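Local coordinates for nucleoside diphosphate kinase (Aquifex aeolicus, PDB 3ZTP), which probably transfers the gamma phosphate of ATP to nucleoside diphosphates through a phosphorylated active-site intermediate, supplying the nucleoside triphosphates other than ATP, at residues 111-114 with 115-118; 128-131 with 132-136; 24-27 with 28-32. One frame throughout, in Å; residues are numbered along the deposited sequence. Where two conformers were deposited one is given.

The contacts follow along the chain in the order 3, 1, 2, and no two touch. Their centres stand 20 to 22 Å apart; contacts 1 and 3 come nearest, about 9 Å between closest atoms. Contacts 1 and 2 lie on opposite sides of the chain's centre, yet both reach toward the catalytic region. Contact 1 carries Asn117, a predicted ATP-binding residue, its side chain about 4 Å from a bound sulfate, and contact 2 sets Glu131 about 3 Å, side chain to side chain, from His120, the predicted phosphohistidine site. In contact 3, a helix end, the Phe27 side chain lies about 8 Å from that of predicted ATP-binding Arg87. Contacts 2 and 3 meet different subunits.

Contact 1 (111-114 with 115-118); sequences GTDK and GKNA
A single carboxylate oxygen holds two successive backbone amides here: Asp113 OD1 accepts from Gly115 N at 2.8 Å and from Lys116 N at 2.7 Å. The first donor arrives on the anti side of the oxygen and the second on the syn side, both somewhat out of the carboxylate plane. With chi1 at 53°, CG lies between the backbone N and the carbonyl carbon, which turns the acid forward over the two residues that follow and makes the Gly115 bond an Asx turn. In the other direction, Lys116 O takes Thr112 N at 2.8 Å almost along its C=O direction and Asp113 N at 3.0 Å from above the carbonyl plane. Lys116 is also the centre of an inverse gamma turn, closed by a weak bond from Asn117 N to Gly115 O. Were Asp113 an alanine, the amides of Gly115 and Lys116 would probably lose their shared acceptor and the tip of the loop could shift.

Farther in, Asn117 CB packs 3.3 Å from Asp113 O. The Asn117 amide is held from outside the loop, OD1 by Lys11 and ND2 by the carbonyl of Thr93. Two oxygens, Asp113 OD1 and Lys116 O, each accepting two backbone hydrogen bonds, thus tie this loop together, consistent with presenting Asn117, a predicted ATP-binding residue, in a fixed pose.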
ATOM      1  N   GLY A 111       7.121  -1.517 -28.604  1.00  8.83           N
ATOM      2  CA  GLY A 111       6.943  -0.084 -28.740  1.00  8.72           C
ATOM      3  C   GLY A 111       6.371   0.296 -30.082  1.00 10.16           C
ATOM      4  O   GLY A 111       6.679  -0.290 -31.119  1.00 11.48           O
ATOM      5  N   THR A 112       5.525   1.315 -30.077  1.00 10.22           N
ATOM      6  CA  THR A 112       4.913   1.840 -31.295  1.00 11.54           C
ATOM      7  C   THR A 112       5.751   2.928 -31.939  1.00 10.61           C
ATOM      8  O   THR A 112       6.029   2.843 -33.132  1.00 13.31           O
ATOM      9  CB  THR A 112       3.506   2.371 -30.972  1.00 12.79           C
ATOM     10  OG1 THR A 112       2.701   1.306 -30.450  1.00 13.66           O
ATOM     11  CG2 THR A 112       2.833   2.946 -32.206  1.00 14.38           C
ATOM     12  N   ASP A 113       6.173   3.916 -31.168  1.00 10.91           N
ATOM     13  CA  ASP A 113       6.819   5.093 -31.735  1.00 11.64           C
ATOM     14  C   ASP A 113       7.724   5.706 -30.661  1.00 11.45           C
ATOM     15  O   ASP A 113       8.120   4.993 -29.714  1.00 11.46           O
ATOM     16  CB  ASP A 113       5.749   6.056 -32.290  1.00 12.44           C
ATOM     17  CG  ASP A 113       4.695   6.393 -31.274  1.00 12.92           C
ATOM     18  OD1 ASP A 113       5.087   6.719 -30.147  1.00 15.13           O
ATOM     19  OD2 ASP A 113       3.487   6.355 -31.581  1.00 13.47           O
ATOM     20  N   LYS A 114       8.077   6.972 -30.757  1.00 11.81           N
ATOM     21  CA  LYS A 114       9.003   7.529 -29.762  1.00 12.81           C
ATOM     22  C   LYS A 114       8.311   7.989 -28.487  1.00 14.11           C
ATOM     23  O   LYS A 114       8.980   8.305 -27.493  1.00 16.99           O
ATOM     24  CB  LYS A 114       9.834   8.671 -30.376  1.00 15.84           C
ATOM     25  CG  LYS A 114       9.039   9.922 -30.671  1.00 18.65           C
ATOM     26  CD  LYS A 114       9.811  10.841 -31.630  1.00 27.02           C
ATOM     27  CE  LYS A 114      11.108  11.331 -31.031  1.00 52.85           C
ATOM     28  NZ  LYS A 114      11.733  12.382 -31.886  1.00 71.62           N
ATOM     29  N   GLY A 115       6.982   8.066 -28.513  1.00 12.06           N
ATOM     30  CA  GLY A 115       6.206   8.440 -27.338  1.00 12.18           C
ATOM     31  C   GLY A 115       5.564   7.220 -26.696  1.00 11.32           C
ATOM     32  O   GLY A 115       5.758   6.942 -25.505  1.00 12.53           O
ATOM     33  N   LYS A 116       4.776   6.492 -27.473  1.00 10.58           N
ATOM     34  CA  LYS A 116       4.225   5.222 -27.031  1.00  9.56           C
ATOM     35  C   LYS A 116       5.273   4.165 -27.279  1.00  8.90           C
ATOM     36  O   LYS A 116       5.271   3.472 -28.309  1.00 10.14           O
ATOM     37  CB  LYS A 116       2.913   4.896 -27.754  1.00 12.58           C
ATOM     38  CG  LYS A 116       1.806   5.885 -27.379  1.00 17.38           C
ATOM     39  CD  LYS A 116       0.461   5.479 -27.944  1.00 31.28           C
ATOM     40  CE  LYS A 116      -0.646   6.368 -27.376  1.00 50.06           C
ATOM     41  NZ  LYS A 116      -1.983   5.722 -27.454  1.00 66.03           N
ATOM     42  N   ASN A 117       6.208   4.094 -26.333  1.00  8.57           N
ATOM     43  CA  ASN A 117       7.397   3.266 -26.493  1.00  8.48           C
ATOM     44  C   ASN A 117       7.528   2.203 -25.414  1.00  7.78           C
ATOM     45  O   ASN A 117       8.641   1.846 -25.016  1.00  8.88           O
ATOM     46  CB  ASN A 117       8.671   4.110 -26.579  1.00  9.97           C
ATOM     47  CG  ASN A 117       8.962   4.871 -25.322  1.00 11.18           C
ATOM     48  OD1 ASN A 117       8.196   4.856 -24.372  1.00 10.96           O
ATOM     49  ND2 ASN A 117      10.086   5.573 -25.328  1.00 13.09           N
ATOM     50  N   ALA A 118       6.387   1.716 -24.948  1.00  7.66           N
ATOM     51  CA  ALA A 118       6.248   0.494 -24.139  1.00  6.54           C
ATOM     52  C   ALA A 118       6.699   0.570 -22.702  1.00  6.20           C
ATOM     53  O   ALA A 118       6.075  -0.049 -21.847  1.00  7.18           O
ATOM     54  CB  ALA A 118       6.912  -0.717 -24.828  1.00  8.11           C
TER

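Contact 2 (128-131 with 132-136); sequences AQYE and ICFIF
Ile132 packs its CG1 only 3.1 Å from Ala128 O, one helical turn back, while its amide N gives that same oxygen a 2.8 Å hydrogen bond. With chi1 at -69° CG1 lies beside its own backbone N, and this brings the branch over the carbonyl; CD1 goes on to reach Ala128 CB at 4.4 Å. This is the dense, buried side of helix 125-135. Glu131 is buried as well: its OE1 accepts from Ser122 OG and also bonds NE2 of His120, the predicted site of the phosphohistidine intermediate, which suggests that it orients that imidazole.

Partly exposed Tyr130 and buried Phe134, both with CG anti to the backbone N, run side by side in the same direction, their ring planes 47° apart and centroids 5.8 Å apart. The nearest approach of the two side chains is from Tyr130 OH to Phe134 CD2, at 3.6 Å; the hydroxyl also bonds the carbonyl of Glu49. The loose side belongs to Gln129, which is exposed, though it meets Gln129 of the second subunit. Cys133, whose SG lies 3.5 Å from Gln129 O, forms a disulfide with Cys133 of that subunit, though the residue was modelled in two conformers.

The bond from Ile135 N to Glu131 O, 3.3 Å, is weak, while Ile132 O takes both Ile135 N and Phe136 N. In this ferredoxin-like fold the helix packs on the antiparallel sheet: Ile132 rests on strands 3-10 and 72-78, Ile135 on 33-40 and 72-78, and Phe134 leans against helix 44-50.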
ATOM      1  N   ALA A 128      17.173   6.865 -10.565  1.00  9.36           N
ATOM      2  CA  ALA A 128      16.627   5.630 -10.029  1.00  9.39           C
ATOM      3  C   ALA A 128      16.220   5.808  -8.580  1.00  9.21           C
ATOM      4  O   ALA A 128      15.169   5.338  -8.154  1.00  9.90           O
ATOM      5  CB  ALA A 128      17.631   4.495 -10.176  1.00 10.04           C
ATOM      6  N   GLN A 129      17.060   6.453  -7.779  1.00  9.64           N
ATOM      7  CA  GLN A 129      16.739   6.640  -6.365  1.00 12.75           C
ATOM      8  C   GLN A 129      15.424   7.418  -6.213  1.00 10.42           C
ATOM      9  O   GLN A 129      14.548   7.037  -5.422  1.00 11.61           O
ATOM     10  CB  GLN A 129      17.878   7.377  -5.675  1.00 15.41           C
ATOM     11  CG  GLN A 129      17.640   7.684  -4.212  1.00 29.54           C
ATOM     12  CD  GLN A 129      18.851   8.327  -3.554  1.00 57.65           C
ATOM     13  OE1 GLN A 129      19.884   7.684  -3.371  1.00 65.99           O
ATOM     14  NE2 GLN A 129      18.732   9.604  -3.209  1.00 70.77           N
ATOM     15  N   TYR A 130      15.294   8.521  -6.932  1.00  9.56           N
ATOM     16  CA  TYR A 130      14.059   9.306  -6.915  1.00  9.78           C
ATOM     17  C   TYR A 130      12.851   8.527  -7.380  1.00  9.51           C
ATOM     18  O   TYR A 130      11.787   8.535  -6.757  1.00  9.94           O
ATOM     19  CB  TYR A 130      14.203  10.548  -7.817  1.00 11.85           C
ATOM     20  CG  TYR A 130      12.907  11.338  -7.975  1.00 12.85           C
ATOM     21  CD1 TYR A 130      12.468  12.152  -6.963  1.00 12.37           C
ATOM     22  CD2 TYR A 130      12.122  11.251  -9.130  1.00 14.71           C
ATOM     23  CE1 TYR A 130      11.295  12.866  -7.076  1.00 12.57           C
ATOM     24  CE2 TYR A 130      10.931  11.964  -9.245  1.00 14.32           C
ATOM     25  CZ  TYR A 130      10.528  12.768  -8.204  1.00 14.62           C
ATOM     26  OH  TYR A 130       9.366  13.515  -8.241  1.00 16.80           O
ATOM     27  N   GLU A 131      12.992   7.850  -8.508  1.00  8.42           N
ATOM     28  CA  GLU A 131      11.875   7.173  -9.110  1.00  8.14           C
ATOM     29  C   GLU A 131      11.427   5.964  -8.302  1.00  8.54           C
ATOM     30  O   GLU A 131      10.217   5.722  -8.155  1.00  8.22           O
ATOM     31  CB  GLU A 131      12.275   6.714 -10.510  1.00  8.09           C
ATOM     32  CG  GLU A 131      12.492   7.891 -11.464  1.00  9.00           C
ATOM     33  CD  GLU A 131      12.939   7.480 -12.843  1.00  9.64           C
ATOM     34  OE1 GLU A 131      13.027   6.279 -13.134  1.00 11.06           O
ATOM     35  OE2 GLU A 131      13.192   8.392 -13.650  1.00 12.66           O
ATOM     36  N   ILE A 132      12.380   5.193  -7.779  1.00  7.65           N
ATOM     37  CA  ILE A 132      12.012   4.058  -6.926  1.00  7.43           C
ATOM     38  C   ILE A 132      11.230   4.555  -5.726  1.00  9.70           C
ATOM     39  O   ILE A 132      10.172   3.998  -5.437  1.00  9.39           O
ATOM     40  CB  ILE A 132      13.247   3.277  -6.508  1.00  8.01           C
ATOM     41  CG1 ILE A 132      13.832   2.555  -7.724  1.00  8.46           C
ATOM     42  CG2 ILE A 132      12.894   2.285  -5.418  1.00  9.57           C
ATOM     43  CD1 ILE A 132      15.207   1.935  -7.473  1.00  8.76           C
ATOM     44  N   CYS A 133      11.715   5.578  -5.029  1.00  7.62           N
ATOM     45  CA  CYS A 133      11.004   6.112  -3.872  0.62  9.02           C
ATOM     46  C   CYS A 133       9.661   6.725  -4.250  1.00  8.88           C
ATOM     47  O   CYS A 133       8.730   6.757  -3.434  1.00  9.27           O
ATOM     48  CB  CYS A 133      11.867   7.148  -3.158  0.62  9.97           C
ATOM     49  SG  CYS A 133      13.229   6.411  -2.222  0.62 17.49           S
ATOM     50  N   PHE A 134       9.531   7.228  -5.460  1.00  8.07           N
ATOM     51  CA  PHE A 134       8.261   7.806  -5.835  1.00  8.11           C
ATOM     52  C   PHE A 134       7.164   6.742  -5.850  1.00  7.91           C
ATOM     53  O   PHE A 134       6.011   7.016  -5.493  1.00  7.39           O
ATOM     54  CB  PHE A 134       8.325   8.499  -7.192  1.00  8.82           C
ATOM     55  CG  PHE A 134       7.213   9.475  -7.396  1.00  8.69           C
ATOM     56  CD1 PHE A 134       5.974   9.093  -7.866  1.00  9.21           C
ATOM     57  CD2 PHE A 134       7.400  10.779  -7.015  1.00 12.57           C
ATOM     58  CE1 PHE A 134       4.944  10.020  -7.995  1.00 10.24           C
ATOM     59  CE2 PHE A 134       6.375  11.714  -7.149  1.00 15.14           C
ATOM     60  CZ  PHE A 134       5.145  11.321  -7.628  1.00 12.87           C
ATOM     61  N   ILE A 135       7.504   5.534  -6.283  1.00  7.98           N
ATOM     62  CA  ILE A 135       6.523   4.480  -6.507  0.73  7.29           C
ATOM     63  C   ILE A 135       6.425   3.496  -5.341  1.00  6.76           C
ATOM     64  O   ILE A 135       5.344   3.030  -5.015  1.00  7.56           O
ATOM     65  CB  ILE A 135       6.885   3.693  -7.799  0.73  8.54           C
ATOM     66  CG1 ILE A 135       6.965   4.641  -9.004  0.73  9.62           C
ATOM     67  CG2 ILE A 135       5.896   2.550  -8.051  0.73  8.86           C
ATOM     68  CD1 ILE A 135       5.700   5.461  -9.256  0.73  9.86           C
ATOM     69  N   PHE A 136       7.571   3.178  -4.734  1.00  6.44           N
ATOM     70  CA  PHE A 136       7.668   2.115  -3.735  1.00  6.90           C
ATOM     71  C   PHE A 136       8.335   2.597  -2.470  1.00  7.37           C
ATOM     72  O   PHE A 136       9.431   3.151  -2.533  1.00  9.57           O
ATOM     73  CB  PHE A 136       8.540   0.946  -4.258  1.00  7.71           C
ATOM     74  CG  PHE A 136       7.944   0.183  -5.410  1.00  6.99           C
ATOM     75  CD1 PHE A 136       6.858  -0.645  -5.231  1.00  7.26           C
ATOM     76  CD2 PHE A 136       8.486   0.314  -6.663  1.00  6.72           C
ATOM     77  CE1 PHE A 136       6.331  -1.356  -6.300  1.00  7.78           C
ATOM     78  CE2 PHE A 136       7.994  -0.426  -7.734  1.00  6.49           C
ATOM     79  CZ  PHE A 136       6.911  -1.230  -7.555  1.00  6.51           C
TER

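Contact 3 (24-27 with 28-32); sequences LDRF and IQEGF
Arg26 on helix 20-29 and Glu30 just past its end, four residues on, form a salt bridge: Arg26 NE points at Glu30 OE2 at 2.9 Å, almost straight at 176°. The carboxylate offers its anti lone pair and lies at the edge of the guanidinium. Both chains bend at chi2, which turns their ends alongside one another. A water accepts from Arg26 NH2 and gives a weak bond to Glu30 OE2, while Arg26 NH1 reaches the carbonyl of Asn104.

A second polar pair, also four residues apart, is Asp25 with Gln29. Gln29 NE2 donates to Asp25 OD1 at 3.1 Å on its syn side, with the carboxylate and amide planes 51° apart. The same OD1 takes a salt bridge from Lys22 of the third subunit, so this pair joins the subunit interface.

Among the backbone bonds, Ile28 N to Leu24 O and Gln29 N to Asp25 O are regular helical ones. The helix then closes in a Schellman motif: Phe32 N bonds Phe27 O at 3.2 Å and Gly31 N bonds Ile28 O at 3.0 Å. At the phi of Gly31, 101°, a side chain would run into the carbonyl O of Glu30, which by itself calls for glycine.

The apolar contact belongs to the same motif. Phe32 CD2 meets the edge of the Phe27 ring, 4.2 Å from Phe27 CD1, bridging the residues before and after the turn.

Phe27 is buried against Ile89 and Ile90 of helix 82-90 and Ile106 of helix 106-110, and Phe32 touches Arg85 just where the chain runs on into strand 33-40.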
ATOM      1  N   LEU A  24       8.229  -8.769 -18.325  1.00  6.62           N
ATOM      2  CA  LEU A  24       8.790  -9.236 -17.069  1.00  7.68           C
ATOM      3  C   LEU A  24       9.661 -10.464 -17.279  1.00  7.71           C
ATOM      4  O   LEU A  24      10.750 -10.564 -16.700  1.00  8.78           O
ATOM      5  CB  LEU A  24       7.703  -9.514 -16.031  1.00  7.93           C
ATOM      6  CG  LEU A  24       6.934  -8.281 -15.584  1.00  7.69           C
ATOM      7  CD1 LEU A  24       5.843  -8.685 -14.612  1.00  9.98           C
ATOM      8  CD2 LEU A  24       7.860  -7.230 -14.928  1.00 10.36           C
ATOM      9  N   ASP A  25       9.202 -11.406 -18.108  1.00  7.88           N
ATOM     10  CA  ASP A  25       9.962 -12.613 -18.402  1.00  7.38           C
ATOM     11  C   ASP A  25      11.350 -12.245 -18.920  1.00  6.53           C
ATOM     12  O   ASP A  25      12.364 -12.824 -18.519  1.00  8.75           O
ATOM     13  CB  ASP A  25       9.223 -13.489 -19.427  1.00  9.06           C
ATOM     14  CG  ASP A  25       9.934 -14.787 -19.690  1.00  9.61           C
ATOM     15  OD1 ASP A  25      10.335 -15.470 -18.755  1.00  8.93           O
ATOM     16  OD2 ASP A  25      10.125 -15.120 -20.880  1.00 14.63           O
ATOM     17  N   ARG A  26      11.413 -11.279 -19.836  1.00  7.60           N
ATOM     18  CA  ARG A  26      12.688 -10.911 -20.391  1.00  8.29           C
ATOM     19  C   ARG A  26      13.672 -10.461 -19.304  1.00  7.33           C
ATOM     20  O   ARG A  26      14.831 -10.863 -19.274  1.00  7.81           O
ATOM     21  CB  ARG A  26      12.522  -9.797 -21.418  1.00  8.14           C
ATOM     22  CG  ARG A  26      13.840  -9.244 -21.967  1.00  8.76           C
ATOM     23  CD  ARG A  26      14.685 -10.341 -22.690  1.00  9.47           C
ATOM     24  NE  ARG A  26      15.749  -9.694 -23.448  1.00 10.33           N
ATOM     25  CZ  ARG A  26      15.543  -9.046 -24.588  1.00 11.02           C
ATOM     26  NH1 ARG A  26      14.353  -9.086 -25.167  1.00 11.96           N
ATOM     27  NH2 ARG A  26      16.538  -8.422 -25.161  1.00 13.74           N
ATOM     28  N   PHE A  27      13.220  -9.597 -18.397  1.00  7.17           N
ATOM     29  CA  PHE A  27      14.138  -9.116 -17.371  1.00  7.74           C
ATOM     30  C   PHE A  27      14.559 -10.215 -16.408  1.00  8.07           C
ATOM     31  O   PHE A  27      15.674 -10.238 -15.956  1.00  8.49           O
ATOM     32  CB  PHE A  27      13.553  -7.903 -16.633  1.00  6.73           C
ATOM     33  CG  PHE A  27      13.524  -6.671 -17.497  1.00  6.26           C
ATOM     34  CD1 PHE A  27      14.702  -6.078 -17.872  1.00  7.21           C
ATOM     35  CD2 PHE A  27      12.343  -6.165 -17.968  1.00  8.52           C
ATOM     36  CE1 PHE A  27      14.710  -4.964 -18.700  1.00  8.83           C
ATOM     37  CE2 PHE A  27      12.341  -5.056 -18.769  1.00  8.87           C
ATOM     38  CZ  PHE A  27      13.522  -4.456 -19.135  1.00  9.55           C
ATOM     39  N   ILE A  28      13.648 -11.134 -16.108  1.00  7.51           N
ATOM     40  CA  ILE A  28      13.992 -12.303 -15.292  1.00  8.56           C
ATOM     41  C   ILE A  28      15.072 -13.130 -16.002  1.00  8.22           C
ATOM     42  O   ILE A  28      16.090 -13.511 -15.392  1.00  9.40           O
ATOM     43  CB  ILE A  28      12.735 -13.140 -14.995  1.00  9.53           C
ATOM     44  CG1 ILE A  28      11.801 -12.350 -14.066  1.00  8.04           C
ATOM     45  CG2 ILE A  28      13.126 -14.476 -14.372  1.00 11.26           C
ATOM     46  CD1 ILE A  28      10.375 -12.892 -14.063  1.00 10.19           C
ATOM     47  N   GLN A  29      14.871 -13.395 -17.296  1.00  8.52           N
ATOM     48  CA  GLN A  29      15.830 -14.221 -18.026  1.00  9.29           C
ATOM     49  C   GLN A  29      17.172 -13.546 -18.242  1.00  8.54           C
ATOM     50  O   GLN A  29      18.207 -14.212 -18.385  1.00  9.72           O
ATOM     51  CB  GLN A  29      15.249 -14.682 -19.354  1.00 10.48           C
ATOM     52  CG  GLN A  29      13.956 -15.517 -19.215  1.00 11.64           C
ATOM     53  CD  GLN A  29      13.992 -16.500 -18.064  1.00 11.88           C
ATOM     54  OE1 GLN A  29      14.989 -17.157 -17.783  1.00 13.16           O
ATOM     55  NE2 GLN A  29      12.872 -16.585 -17.366  1.00 13.69           N
ATOM     56  N   GLU A  30      17.186 -12.216 -18.233  1.00  7.75           N
ATOM     57  CA  GLU A  30      18.436 -11.468 -18.309  1.00  8.70           C
ATOM     58  C   GLU A  30      19.170 -11.427 -16.962  1.00 10.83           C
ATOM     59  O   GLU A  30      20.275 -10.885 -16.872  1.00 12.65           O
ATOM     60  CB  GLU A  30      18.154 -10.052 -18.803  1.00  9.02           C
ATOM     61  CG  GLU A  30      17.665 -10.012 -20.262  1.00  8.05           C
ATOM     62  CD  GLU A  30      18.768 -10.030 -21.287  1.00 13.02           C
ATOM     63  OE1 GLU A  30      19.960 -10.129 -20.922  1.00 13.48           O
ATOM     64  OE2 GLU A  30      18.442  -9.943 -22.495  1.00 16.50           O
ATOM     65  N   GLY A  31      18.589 -12.023 -15.921  1.00  9.46           N
ATOM     66  CA  GLY A  31      19.308 -12.224 -14.666  1.00 10.12           C
ATOM     67  C   GLY A  31      18.985 -11.219 -13.565  1.00 10.21           C
ATOM     68  O   GLY A  31      19.701 -11.179 -12.559  1.00 12.94           O
ATOM     69  N   PHE A  32      17.951 -10.411 -13.745  1.00  7.70           N
ATOM     70  CA  PHE A  32      17.602  -9.426 -12.721  1.00  8.79           C
ATOM     71  C   PHE A  32      16.664 -10.023 -11.694  1.00 10.38           C
ATOM     72  O   PHE A  32      15.803 -10.857 -11.994  1.00 11.93           O
ATOM     73  CB  PHE A  32      16.970  -8.188 -13.365  1.00  9.27           C
ATOM     74  CG  PHE A  32      17.920  -7.484 -14.243  1.00 10.70           C
ATOM     75  CD1 PHE A  32      18.967  -6.773 -13.670  1.00 13.14           C
ATOM     76  CD2 PHE A  32      17.897  -7.649 -15.620  1.00 11.98           C
ATOM     77  CE1 PHE A  32      19.929  -6.176 -14.445  1.00 16.15           C
ATOM     78  CE2 PHE A  32      18.861  -7.046 -16.398  1.00 13.51           C
ATOM     79  CZ  PHE A  32      19.877  -6.316 -15.812  1.00 15.15           C
TER
HETATM   80  O   HOH W   1      19.309  -7.433 -24.745  1.00 25.05           O